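Local coordinates for hypothetical protein PA3499 (Pseudomonas aeruginosa, PDB 2IG8), which is of unknown function but belongs to the YjgF-like clan of small alpha/beta proteins, here assembled as a trimer, at residues B[80-85]-B[110-115]; B[52-57]-B[95-100]; B[3-8]-B[23-28]; B[28-33]-B[66-71]. All coordinates share one frame; numbering follows the deposited sequence.

Contacts 1, 3 and 4 all reach one mixed beta-sheet, and contact 2 joins the two long helices packed against it. Contact 3 holds strand 4-6 and contact 1 strand 110-115, the outermost strands within the chain, and their centres lie about 23 Å apart. Contacts 3 and 4 are close neighbours, with centres about 7 Å apart; they share Glu28, and Leu24 N of one lies 2.7 Å from Val31 O of the other, a probable hydrogen bond. Helix 53-70 serves contact 2 near its start and contact 4 near its end, about 21 Å apart between centres. Contacts 1 and 2 touch where Arg98 NH2 approaches Ser111 OG.

Contact 1. Residues B[80-85]-B[110-115]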
loop_
_atom_site.group_PDB
_atom_site.type_symbol
_atom_site.label_atom_id
_atom_site.label_comp_id
_atom_site.label_asym_id
_atom_site.label_seq_id
_atom_site.Cartn_x
_atom_site.Cartn_y
_atom_site.Cartn_z
ATOM N N LYS B 80 -4.129 -6.086 8.061
ATOM C CA LYS B 80 -4.184 -5.927 6.599
ATOM C C LYS B 80 -3.037 -6.701 5.962
ATOM O O LYS B 80 -1.926 -6.729 6.505
ATOM C CB LYS B 80 -4.147 -4.451 6.177
ATOM C CG LYS B 80 -4.194 -4.244 4.647
ATOM C CD LYS B 80 -4.222 -2.767 4.184
ATOM C CE LYS B 80 -5.615 -2.248 3.935
ATOM N NZ LYS B 80 -5.659 -0.835 3.384
ATOM N N LEU B 81 -3.327 -7.343 4.835
ATOM C CA LEU B 81 -2.320 -8.032 4.031
ATOM C C LEU B 81 -2.489 -7.596 2.583
ATOM O O LEU B 81 -3.523 -7.885 1.953
ATOM C CB LEU B 81 -2.508 -9.542 4.122
ATOM C CG LEU B 81 -2.428 -10.194 5.490
ATOM C CD1 LEU B 81 -2.870 -11.680 5.440
ATOM C CD2 LEU B 81 -1.054 -10.082 6.046
ATOM N N ASN B 82 -1.517 -6.861 2.060
ATOM C CA ASN B 82 -1.519 -6.567 0.639
ATOM C C ASN B 82 -0.626 -7.549 -0.094
ATOM O O ASN B 82 0.549 -7.717 0.248
ATOM C CB ASN B 82 -1.139 -5.139 0.386
ATOM C CG ASN B 82 -2.224 -4.174 0.859
ATOM O OD1 ASN B 82 -3.384 -4.569 1.075
ATOM N ND2 ASN B 82 -1.859 -2.965 1.067
ATOM N N VAL B 83 -1.200 -8.192 -1.099
ATOM C CA VAL B 83 -0.592 -9.369 -1.699
ATOM C C VAL B 83 -0.313 -9.062 -3.157
ATOM O O VAL B 83 -1.203 -8.588 -3.892
ATOM C CB VAL B 83 -1.519 -10.583 -1.592
ATOM C CG1 VAL B 83 -0.832 -11.831 -2.217
ATOM C CG2 VAL B 83 -1.929 -10.791 -0.119
ATOM N N TYR B 84 0.932 -9.278 -3.552
ATOM C CA TYR B 84 1.359 -9.060 -4.922
ATOM C C TYR B 84 1.762 -10.407 -5.473
ATOM O O TYR B 84 2.696 -11.026 -4.957
ATOM C CB TYR B 84 2.569 -8.123 -4.959
ATOM C CG TYR B 84 2.331 -6.859 -4.226
ATOM C CD1 TYR B 84 1.572 -5.860 -4.806
ATOM C CD2 TYR B 84 2.824 -6.658 -2.928
ATOM C CE1 TYR B 84 1.297 -4.685 -4.121
ATOM C CE2 TYR B 84 2.551 -5.467 -2.237
ATOM C CZ TYR B 84 1.799 -4.493 -2.842
ATOM O OH TYR B 84 1.525 -3.283 -2.209
ATOM N N VAL B 85 1.073 -10.839 -6.528
ATOM C CA VAL B 85 1.326 -12.115 -7.179
ATOM C C VAL B 85 1.824 -11.891 -8.595
ATOM O O VAL B 85 1.501 -10.891 -9.244
ATOM C CB VAL B 85 0.047 -13.033 -7.195
ATOM C CG1 VAL B 85 -0.414 -13.348 -5.783
ATOM C CG2 VAL B 85 -1.106 -12.414 -8.075
ATOM N N ALA B 110 -8.032 -7.443 6.494
ATOM C CA ALA B 110 -8.395 -6.853 5.211
ATOM C C ALA B 110 -7.286 -7.200 4.208
ATOM O O ALA B 110 -6.188 -7.577 4.596
ATOM C CB ALA B 110 -8.555 -5.339 5.334
ATOM N N SER B 111 -7.608 -7.133 2.919
ATOM C CA SER B 111 -6.641 -7.501 1.877
ATOM C C SER B 111 -6.886 -6.833 0.553
ATOM O O SER B 111 -8.024 -6.535 0.196
ATOM C CB SER B 111 -6.670 -8.999 1.657
ATOM O OG SER B 111 -5.643 -9.388 0.741
ATOM N N THR B 112 -5.797 -6.578 -0.158
ATOM C CA THR B 112 -5.840 -6.261 -1.573
ATOM C C THR B 112 -4.843 -7.187 -2.251
ATOM O O THR B 112 -3.727 -7.347 -1.767
ATOM C CB THR B 112 -5.451 -4.799 -1.831
ATOM O OG1 THR B 112 -6.371 -3.956 -1.130
ATOM C CG2 THR B 112 -5.502 -4.476 -3.349
ATOM N N LEU B 113 -5.250 -7.797 -3.356
ATOM C CA LEU B 113 -4.398 -8.767 -4.072
ATOM C C LEU B 113 -4.407 -8.353 -5.538
ATOM O O LEU B 113 -5.481 -8.249 -6.136
ATOM C CB LEU B 113 -4.981 -10.178 -3.917
ATOM C CG LEU B 113 -4.119 -11.376 -4.384
ATOM C CD1 LEU B 113 -4.530 -12.667 -3.691
ATOM C CD2 LEU B 113 -4.261 -11.495 -5.904
ATOM N N VAL B 114 -3.224 -8.082 -6.092
ATOM C CA VAL B 114 -3.096 -7.659 -7.474
ATOM C C VAL B 114 -1.942 -8.410 -8.132
ATOM O O VAL B 114 -1.030 -8.912 -7.459
ATOM C CB VAL B 114 -2.895 -6.115 -7.641
ATOM C CG1 VAL B 114 -4.127 -5.328 -7.064
ATOM C CG2 VAL B 114 -1.564 -5.635 -7.037
ATOM N N GLU B 115 -2.000 -8.518 -9.449
ATOM C CA GLU B 115 -0.883 -9.132 -10.171
ATOM C C GLU B 115 0.113 -8.063 -10.606
ATOM O O GLU B 115 -0.226 -7.145 -11.341
ATOM C CB GLU B 115 -1.376 -9.895 -11.380
ATOM C CG GLU B 115 -0.297 -10.675 -12.093
ATOM C CD GLU B 115 -0.734 -11.089 -13.479
ATOM O OE1 GLU B 115 -1.470 -12.083 -13.605
ATOM O OE2 GLU B 115 -0.310 -10.429 -14.436
HETATM O O HOH W 1 -6.385 -3.822 1.460
#
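Parallel pairing runs in register through all six residue pairs of 80-85 and 110-115, whose axes diverge by only 6° at a closest approach of 4.6 Å. Backbone hydrogen bonds come first. Odd-numbered residues of 80-85 turn both N-H and C=O to the partner strand: Val83 N gives a short, straight bond to Thr112 O (2.7 Å), and Val83 O receives Val114 N at 3.0 Å, each met nearly along the C=O axis. Leu81 N donates to Ala110 O in the carbonyl plane, and Val85 N to Val114 O nearly along the axis. Leu81 O is gripped differently, because the amide of Thr112 reaches it only weakly while Ser111 OG, anti to its own backbone N, donates to it at 2.9 Å. Asn82 OD1 draws a second weak bond from Thr112 N, and a water bonded to OD1 lies 2.6 Å from Thr112 OG1, bridging the two side chains. Apolar contacts divide by face. On one, Leu113 lies alongside Val83, CG to CB 3.9 Å, while its CD2 meets Val85 CG2; on the other, Val114 CG2 approaches the Tyr84 ring at CD1. The strands belong to a right-handed beta-alpha-beta unit whose helix 91-101 packs on Val83 and Leu113 through Ile94. Strand 126-133 flanks 78-85 on its other side, and a second subunit lies beside 110-115, its Asp129 forming a salt bridge with Lys80.

Contact 2. Residues B[52-57]-B[95-100]; sequences DAHAQA and GRARQE
Two helices cross at -42° with their axes 8.5 Å apart, and one histidine carries much of the contact between them. At the start of helix 53-70 Asp52 is the N-cap, OD1 accepting from Ala55 N at 2.9 Å. Taken in order along 95-100, Arg96 comes first: its CB sits over one face of the His54 ring, 4.0 Å from the centroid and 13° off the normal, a CH-pi contact, while its guanidinium leads away. Ala97 follows, its lone methyl small enough to let the helices close up. Its CB meets Ala57 CB at 3.6 Å, and its CA lies 3.7 Å from His54 CD2. Glu100 completes the grip at the ring edge. His54 CG stands anti to its backbone N, carrying the imidazole across, and NE2 donates to Glu100 OE1 at 2.8 Å, a somewhat bent bond. The oxygen lies near the ring plane, yet NE2 approaches from above the carboxylate plane. The carboxylate would probably favour a protonated imidazole, though the Arg96 guanidinium nearby would work against it. Close alanine-to-alanine packing, edged by a His-carboxylate hydrogen bond, joins the two helices that lie on the sheet of this YjgF-like alpha/beta fold.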
loop_
_atom_site.group_PDB
_atom_site.type_symbol
_atom_site.label_atom_id
_atom_site.label_comp_id
_atom_site.label_asym_id
_atom_site.label_seq_id
_atom_site.Cartn_x
_atom_site.Cartn_y
_atom_site.Cartn_z
ATOM N N ASP B 52 5.284 -23.959 -5.156
ATOM C CA ASP B 52 4.112 -23.344 -5.779
ATOM C C ASP B 52 3.586 -22.174 -4.953
ATOM O O ASP B 52 4.127 -21.861 -3.875
ATOM C CB ASP B 52 3.022 -24.401 -6.082
ATOM C CG ASP B 52 2.392 -25.061 -4.825
ATOM O OD1 ASP B 52 2.524 -24.547 -3.680
ATOM O OD2 ASP B 52 1.787 -26.174 -5.015
ATOM N N ALA B 53 2.518 -21.538 -5.436
ATOM C CA ALA B 53 2.049 -20.282 -4.826
ATOM C C ALA B 53 1.553 -20.478 -3.395
ATOM O O ALA B 53 1.807 -19.646 -2.531
ATOM C CB ALA B 53 0.941 -19.646 -5.677
ATOM N N HIS B 54 0.831 -21.580 -3.159
ATOM C CA HIS B 54 0.340 -21.922 -1.845
ATOM C C HIS B 54 1.518 -22.123 -0.871
ATOM O O HIS B 54 1.512 -21.556 0.212
ATOM C CB HIS B 54 -0.488 -23.184 -1.956
ATOM C CG HIS B 54 -1.074 -23.674 -0.674
ATOM N ND1 HIS B 54 -1.878 -24.786 -0.626
ATOM C CD2 HIS B 54 -1.066 -23.174 0.584
ATOM C CE1 HIS B 54 -2.279 -24.986 0.622
ATOM N NE2 HIS B 54 -1.768 -24.042 1.377
ATOM N N ALA B 55 2.501 -22.931 -1.267
ATOM C CA ALA B 55 3.677 -23.157 -0.430
ATOM C C ALA B 55 4.455 -21.837 -0.163
ATOM O O ALA B 55 4.862 -21.558 0.997
ATOM C CB ALA B 55 4.597 -24.271 -1.014
ATOM N N GLN B 56 4.641 -21.029 -1.205
ATOM C CA GLN B 56 5.322 -19.765 -1.050
ATOM C C GLN B 56 4.550 -18.847 -0.092
ATOM O O GLN B 56 5.154 -18.204 0.763
ATOM C CB GLN B 56 5.564 -19.066 -2.383
ATOM C CG GLN B 56 6.615 -19.753 -3.295
ATOM C CD GLN B 56 7.126 -18.892 -4.417
ATOM O OE1 GLN B 56 7.182 -17.668 -4.301
ATOM N NE2 GLN B 56 7.565 -19.546 -5.526
ATOM N N ALA B 57 3.234 -18.772 -0.249
ATOM C CA ALA B 57 2.447 -17.861 0.597
ATOM C C ALA B 57 2.565 -18.274 2.069
ATOM O O ALA B 57 2.702 -17.434 2.939
ATOM C CB ALA B 57 0.998 -17.802 0.147
ATOM N N GLY B 95 -5.499 -17.735 -1.057
ATOM C CA GLY B 95 -6.669 -18.020 -0.199
ATOM C C GLY B 95 -6.512 -19.270 0.676
ATOM O O GLY B 95 -6.734 -19.234 1.895
ATOM N N ARG B 96 -6.046 -20.355 0.075
ATOM C CA ARG B 96 -5.843 -21.601 0.786
ATOM C C ARG B 96 -4.810 -21.445 1.883
ATOM O O ARG B 96 -5.042 -21.897 2.976
ATOM C CB ARG B 96 -5.343 -22.678 -0.155
ATOM C CG ARG B 96 -6.412 -23.455 -0.812
ATOM C CD ARG B 96 -5.803 -24.596 -1.612
ATOM N NE ARG B 96 -6.828 -25.378 -2.318
ATOM C CZ ARG B 96 -7.498 -24.965 -3.394
ATOM N NH1 ARG B 96 -7.312 -23.731 -3.928
ATOM N NH2 ARG B 96 -8.367 -25.800 -3.929
ATOM N N ALA B 97 -3.707 -20.761 1.569
ATOM C CA ALA B 97 -2.649 -20.456 2.539
ATOM C C ALA B 97 -3.201 -19.686 3.751
ATOM O O ALA B 97 -2.947 -20.035 4.906
ATOM C CB ALA B 97 -1.527 -19.678 1.891
ATOM N N ARG B 98 -4.002 -18.658 3.468
ATOM C CA ARG B 98 -4.630 -17.894 4.514
ATOM C C ARG B 98 -5.585 -18.724 5.371
ATOM O O ARG B 98 -5.580 -18.589 6.615
ATOM C CB ARG B 98 -5.332 -16.678 3.937
ATOM C CG ARG B 98 -4.351 -15.599 3.541
ATOM C CD ARG B 98 -5.056 -14.292 3.252
ATOM N NE ARG B 98 -5.811 -14.339 2.009
ATOM C CZ ARG B 98 -6.061 -13.287 1.229
ATOM N NH1 ARG B 98 -6.743 -13.461 0.107
ATOM N NH2 ARG B 98 -5.650 -12.071 1.556
ATOM N N GLN B 99 -6.381 -19.584 4.755
ATOM C CA GLN B 99 -7.299 -20.419 5.544
ATOM C C GLN B 99 -6.497 -21.277 6.522
ATOM O O GLN B 99 -6.879 -21.447 7.679
ATOM C CB GLN B 99 -8.167 -21.304 4.657
ATOM C CG GLN B 99 -9.214 -20.498 3.866
ATOM C CD GLN B 99 -10.399 -20.038 4.692
ATOM O OE1 GLN B 99 -10.581 -20.431 5.839
ATOM N NE2 GLN B 99 -11.215 -19.177 4.099
ATOM N N GLU B 100 -5.358 -21.797 6.074
ATOM C CA GLU B 100 -4.558 -22.658 6.937
ATOM C C GLU B 100 -3.832 -21.878 8.021
ATOM O O GLU B 100 -3.842 -22.274 9.177
ATOM C CB GLU B 100 -3.599 -23.517 6.090
ATOM C CG GLU B 100 -4.360 -24.466 5.213
ATOM C CD GLU B 100 -3.505 -25.218 4.179
ATOM O OE1 GLU B 100 -2.306 -24.891 3.996
ATOM O OE2 GLU B 100 -4.089 -26.118 3.533
#

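Contact 3. Residues B[3-8]-B[23-28]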
loop_
_atom_site.group_PDB
_atom_site.type_symbol
_atom_site.label_atom_id
_atom_site.label_comp_id
_atom_site.label_asym_id
_atom_site.label_seq_id
_atom_site.Cartn_x
_atom_site.Cartn_y
_atom_site.Cartn_z
ATOM N N ALA B 3 8.130 6.184 20.405
ATOM C CA ALA B 3 9.355 5.407 20.383
ATOM C C ALA B 3 9.353 4.530 19.149
ATOM O O ALA B 3 8.307 3.987 18.773
ATOM C CB ALA B 3 9.467 4.550 21.632
ATOM N N VAL B 4 10.509 4.415 18.503
ATOM C CA VAL B 4 10.695 3.396 17.473
ATOM C C VAL B 4 11.848 2.487 17.862
ATOM O O VAL B 4 12.906 2.966 18.289
ATOM C CB VAL B 4 10.864 3.977 16.031
ATOM C CG1 VAL B 4 11.564 5.269 16.038
ATOM C CG2 VAL B 4 11.579 2.988 15.127
ATOM N N ARG B 5 11.620 1.174 17.761
ATOM C CA ARG B 5 12.698 0.217 17.932
ATOM C C ARG B 5 12.729 -0.783 16.804
ATOM O O ARG B 5 11.704 -1.320 16.359
ATOM C CB ARG B 5 12.715 -0.446 19.324
ATOM C CG ARG B 5 11.872 -1.662 19.552
ATOM C CD ARG B 5 12.248 -2.376 20.872
ATOM N NE ARG B 5 11.632 -3.715 20.947
ATOM C CZ ARG B 5 10.420 -3.985 21.444
ATOM N NH1 ARG B 5 9.955 -5.239 21.439
ATOM N NH2 ARG B 5 9.657 -3.012 21.944
ATOM N N ARG B 6 13.940 -1.014 16.338
ATOM C CA ARG B 6 14.167 -1.945 15.277
ATOM C C ARG B 6 13.970 -3.345 15.821
ATOM O O ARG B 6 14.518 -3.695 16.861
ATOM C CB ARG B 6 15.573 -1.765 14.745
ATOM C CG ARG B 6 15.599 -1.737 13.275
ATOM C CD ARG B 6 15.638 -3.082 12.759
ATOM N NE ARG B 6 16.156 -3.137 11.404
ATOM C CZ ARG B 6 17.391 -2.814 11.054
ATOM N NH1 ARG B 6 18.247 -2.350 11.955
ATOM N NH2 ARG B 6 17.767 -2.947 9.785
ATOM N N ILE B 7 13.165 -4.135 15.126
ATOM C CA ILE B 7 12.848 -5.482 15.580
ATOM C C ILE B 7 13.652 -6.433 14.746
ATOM O O ILE B 7 13.547 -6.422 13.525
ATOM C CB ILE B 7 11.354 -5.810 15.414
ATOM C CG1 ILE B 7 10.514 -4.881 16.288
ATOM C CG2 ILE B 7 11.084 -7.286 15.757
ATOM C CD1 ILE B 7 10.799 -5.009 17.757
ATOM N N ARG B 8 14.462 -7.243 15.409
ATOM C CA ARG B 8 15.278 -8.240 14.723
ATOM C C ARG B 8 14.848 -9.666 15.033
ATOM O O ARG B 8 14.984 -10.128 16.171
ATOM C CB ARG B 8 16.717 -8.050 15.122
ATOM C CG ARG B 8 17.205 -6.677 14.802
ATOM C CD ARG B 8 18.583 -6.506 15.326
ATOM N NE ARG B 8 19.140 -5.176 15.101
ATOM C CZ ARG B 8 19.503 -4.687 13.916
ATOM N NH1 ARG B 8 20.043 -3.479 13.855
ATOM N NH2 ARG B 8 19.329 -5.382 12.795
ATOM N N ALA B 23 11.684 -5.044 10.050
ATOM C CA ALA B 23 10.586 -4.641 10.928
ATOM C C ALA B 23 10.962 -3.504 11.892
ATOM O O ALA B 23 12.064 -3.478 12.460
ATOM C CB ALA B 23 10.050 -5.858 11.691
ATOM N N LEU B 24 10.040 -2.558 12.054
ATOM C CA LEU B 24 10.205 -1.432 12.971
ATOM C C LEU B 24 8.942 -1.353 13.791
ATOM O O LEU B 24 7.849 -1.261 13.218
ATOM C CB LEU B 24 10.379 -0.104 12.224
ATOM C CG LEU B 24 11.563 0.068 11.272
ATOM C CD1 LEU B 24 11.350 1.317 10.458
ATOM C CD2 LEU B 24 12.871 0.142 12.031
ATOM N N LEU B 25 9.099 -1.378 15.116
ATOM C CA LEU B 25 7.982 -1.220 16.040
ATOM C C LEU B 25 7.882 0.269 16.334
ATOM O O LEU B 25 8.812 0.885 16.854
ATOM C CB LEU B 25 8.202 -2.042 17.312
ATOM C CG LEU B 25 7.093 -1.998 18.366
ATOM C CD1 LEU B 25 5.797 -2.580 17.826
ATOM C CD2 LEU B 25 7.533 -2.742 19.613
ATOM N N VAL B 26 6.768 0.853 15.929
ATOM C CA VAL B 26 6.554 2.289 15.998
ATOM C C VAL B 26 5.346 2.475 16.888
ATOM O O VAL B 26 4.210 2.342 16.435
ATOM C CB VAL B 26 6.290 2.868 14.593
ATOM C CG1 VAL B 26 5.881 4.342 14.681
ATOM C CG2 VAL B 26 7.520 2.663 13.690
ATOM N N GLY B 27 5.592 2.748 18.167
ATOM C CA GLY B 27 4.536 2.672 19.170
ATOM C C GLY B 27 4.049 1.235 19.288
ATOM O O GLY B 27 4.820 0.338 19.613
ATOM N N GLU B 28 2.764 1.023 19.021
ATOM C CA GLU B 28 2.156 -0.311 19.007
ATOM C C GLU B 28 2.147 -0.914 17.598
ATOM O O GLU B 28 1.835 -2.082 17.423
ATOM C CB GLU B 28 0.716 -0.248 19.539
ATOM C CG GLU B 28 0.605 0.108 21.026
ATOM C CD GLU B 28 1.207 -0.950 21.947
ATOM O OE1 GLU B 28 1.218 -2.141 21.594
ATOM O OE2 GLU B 28 1.657 -0.586 23.046
HETATM O O HOH W 2 14.406 -5.475 11.210
#
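Torsions set the side chains of this antiparallel pair. Arg5 CG occupies the crowded position between backbone N and carbonyl carbon (chi1 86°), and from there the chain runs extended beside Leu25. With its plane turned at chi4, the guanidinium lays one face on the leucine methyl, NH2 3.2 Å from Leu25 CD2. Arg6 has an unusual chi1 of -134°, which puts CG 3.5 Å from Leu24 CD2 on the opposite face of the sheet, where Val4 packs on Val26; the chain then bends at chi2. Ile7 CG1 lies anti to the carbonyl carbon and touches Leu25 CB at 3.8 Å.

Four bonds lace the backbones. Arg5 and Leu25 form the hydrogen-bonded pair, with Leu25 N to Arg5 O at 2.9 Å. Gly27 N meets Ala3 O nearly along the C=O axis, whereas Ile7 N reaches Ala23 O from above the carbonyl plane. A water closes the far end, bridging Ile7 O (2.6 Å) and Ala23 N. Strand 4-6 is outermost in the sheet within the chain; 23-26 pairs on its other side with 29-36, Ala70 and Leu67 of helix 53-70 pack on Ile7 and Ala23, and the third subunit adjoins Val4 and Leu24.

Contact 4. Residues B[28-33]-B[66-71]; sequences EELVMS and ALLEAA
Strand 29-32 runs beneath helix 66-70 at an axis distance of 9.9 Å, the usual spacing of a helix laid on a sheet, and their directions differ by 140°. This is the helix-on-sheet layer of the YjgF-like alpha/beta fold, and it illustrates how two alternate strand residues can meet the last turn of a helix. Leu30 and Met32 both point toward the helix, and the meeting is wholly apolar.

Leu30 CG stands anti to the backbone N, which carries the branch point to the helix, and chi2 (60°) spreads the two methyls over it. CD2 is set on the backbone and side chain of Leu68, 3.7 Å from both CA and CD2. CD1 takes the other branch, meeting Ala71 CB at 3.9 Å just past the last helical turn. The side chains of Leu30 and Leu68 cross obliquely. Ala71 N still bonds back to Leu67 O at 3.1 Å, so the residue under CD1 remains tied to the helix.

Met32 leaves its strand differently, with CG anti to the carbonyl carbon, and it slides past Leu67 in the opposite direction, the two chains alongside each other. Neighbours close the layer: Ala130 and Ala132 of strand 126-133 touch Met32, Ala132 also touches Leu68, and Leu25 lies against Leu30 from strand 23-26. The bend of the methionine at chi3 (-94°) swings CE off the line of the chain, 4.4 Å from Leu68 CD2, while CG and SD both lie 4.0 Å from Leu67 CD1.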
loop_
_atom_site.group_PDB
_atom_site.type_symbol
_atom_site.label_atom_id
_atom_site.label_comp_id
_atom_site.label_asym_id
_atom_site.label_seq_id
_atom_site.Cartn_x
_atom_site.Cartn_y
_atom_site.Cartn_z
ATOM N N GLU B 28 2.764 1.023 19.021
ATOM C CA GLU B 28 2.156 -0.311 19.007
ATOM C C GLU B 28 2.147 -0.914 17.598
ATOM O O GLU B 28 1.835 -2.082 17.423
ATOM C CB GLU B 28 0.716 -0.248 19.539
ATOM C CG GLU B 28 0.605 0.108 21.026
ATOM C CD GLU B 28 1.207 -0.950 21.947
ATOM O OE1 GLU B 28 1.218 -2.141 21.594
ATOM O OE2 GLU B 28 1.657 -0.586 23.046
ATOM N N GLU B 29 2.471 -0.104 16.599
ATOM C CA GLU B 29 2.415 -0.526 15.202
ATOM C C GLU B 29 3.679 -1.275 14.802
ATOM O O GLU B 29 4.769 -0.725 14.917
ATOM C CB GLU B 29 2.254 0.697 14.307
ATOM C CG GLU B 29 2.015 0.348 12.845
ATOM C CD GLU B 29 0.560 0.006 12.537
ATOM O OE1 GLU B 29 -0.348 0.451 13.284
ATOM O OE2 GLU B 29 0.352 -0.670 11.515
ATOM N N LEU B 30 3.546 -2.516 14.328
ATOM C CA LEU B 30 4.696 -3.246 13.752
ATOM C C LEU B 30 4.744 -3.024 12.252
ATOM O O LEU B 30 3.961 -3.591 11.498
ATOM C CB LEU B 30 4.655 -4.731 14.053
ATOM C CG LEU B 30 5.969 -5.468 13.733
ATOM C CD1 LEU B 30 7.128 -4.899 14.539
ATOM C CD2 LEU B 30 5.790 -6.976 13.984
ATOM N N VAL B 31 5.639 -2.152 11.842
ATOM C CA VAL B 31 5.822 -1.811 10.447
ATOM C C VAL B 31 6.800 -2.818 9.878
ATOM O O VAL B 31 7.887 -3.007 10.426
ATOM C CB VAL B 31 6.380 -0.388 10.291
ATOM C CG1 VAL B 31 6.587 -0.046 8.811
ATOM C CG2 VAL B 31 5.474 0.655 11.007
ATOM N N MET B 32 6.419 -3.454 8.781
ATOM C CA MET B 32 7.193 -4.528 8.213
ATOM C C MET B 32 7.449 -4.289 6.746
ATOM O O MET B 32 6.579 -3.791 6.028
ATOM C CB MET B 32 6.424 -5.866 8.364
ATOM C CG MET B 32 6.285 -6.366 9.810
ATOM S SD MET B 32 5.247 -7.872 10.029
ATOM C CE MET B 32 3.680 -7.053 10.388
ATOM N N SER B 33 8.624 -4.702 6.292
ATOM C CA SER B 33 8.912 -4.771 4.879
ATOM C C SER B 33 8.136 -5.890 4.230
ATOM O O SER B 33 7.691 -6.833 4.887
ATOM C CB SER B 33 10.423 -4.999 4.642
ATOM O OG SER B 33 11.162 -3.804 4.910
ATOM N N ALA B 66 7.213 -14.710 12.349
ATOM C CA ALA B 66 8.514 -14.592 12.984
ATOM C C ALA B 66 8.786 -13.153 13.403
ATOM O O ALA B 66 9.234 -12.911 14.528
ATOM C CB ALA B 66 9.647 -15.130 12.049
ATOM N N LEU B 67 8.470 -12.199 12.533
ATOM C CA LEU B 67 8.639 -10.785 12.871
ATOM C C LEU B 67 7.719 -10.388 14.029
ATOM O O LEU B 67 8.164 -9.743 14.989
ATOM C CB LEU B 67 8.409 -9.882 11.657
ATOM C CG LEU B 67 9.397 -10.030 10.497
ATOM C CD1 LEU B 67 8.892 -9.290 9.241
ATOM C CD2 LEU B 67 10.790 -9.606 10.897
ATOM N N LEU B 68 6.450 -10.794 13.945
ATOM C CA LEU B 68 5.475 -10.517 15.008
ATOM C C LEU B 68 5.952 -11.045 16.353
ATOM O O LEU B 68 5.897 -10.338 17.362
ATOM C CB LEU B 68 4.119 -11.131 14.678
ATOM C CG LEU B 68 3.278 -10.404 13.629
ATOM C CD1 LEU B 68 2.175 -11.312 13.056
ATOM C CD2 LEU B 68 2.705 -9.082 14.206
ATOM N N GLU B 69 6.396 -12.297 16.360
ATOM C CA GLU B 69 6.939 -12.929 17.566
ATOM C C GLU B 69 8.195 -12.253 18.092
ATOM O O GLU B 69 8.351 -12.109 19.303
ATOM C CB GLU B 69 7.140 -14.432 17.348
ATOM C CG GLU B 69 5.786 -15.127 17.258
ATOM C CD GLU B 69 5.851 -16.629 17.061
ATOM O OE1 GLU B 69 6.948 -17.167 16.799
ATOM O OE2 GLU B 69 4.773 -17.271 17.158
ATOM N N ALA B 70 9.061 -11.794 17.198
ATOM C CA ALA B 70 10.249 -11.075 17.611
ATOM C C ALA B 70 9.877 -9.791 18.364
ATOM O O ALA B 70 10.620 -9.348 19.235
ATOM C CB ALA B 70 11.157 -10.773 16.417
ATOM N N ALA B 71 8.721 -9.222 18.041
ATOM C CA ALA B 71 8.216 -8.009 18.704
ATOM C C ALA B 71 7.299 -8.312 19.904
ATOM O O ALA B 71 6.764 -7.390 20.515
ATOM C CB ALA B 71 7.470 -7.133 17.683
#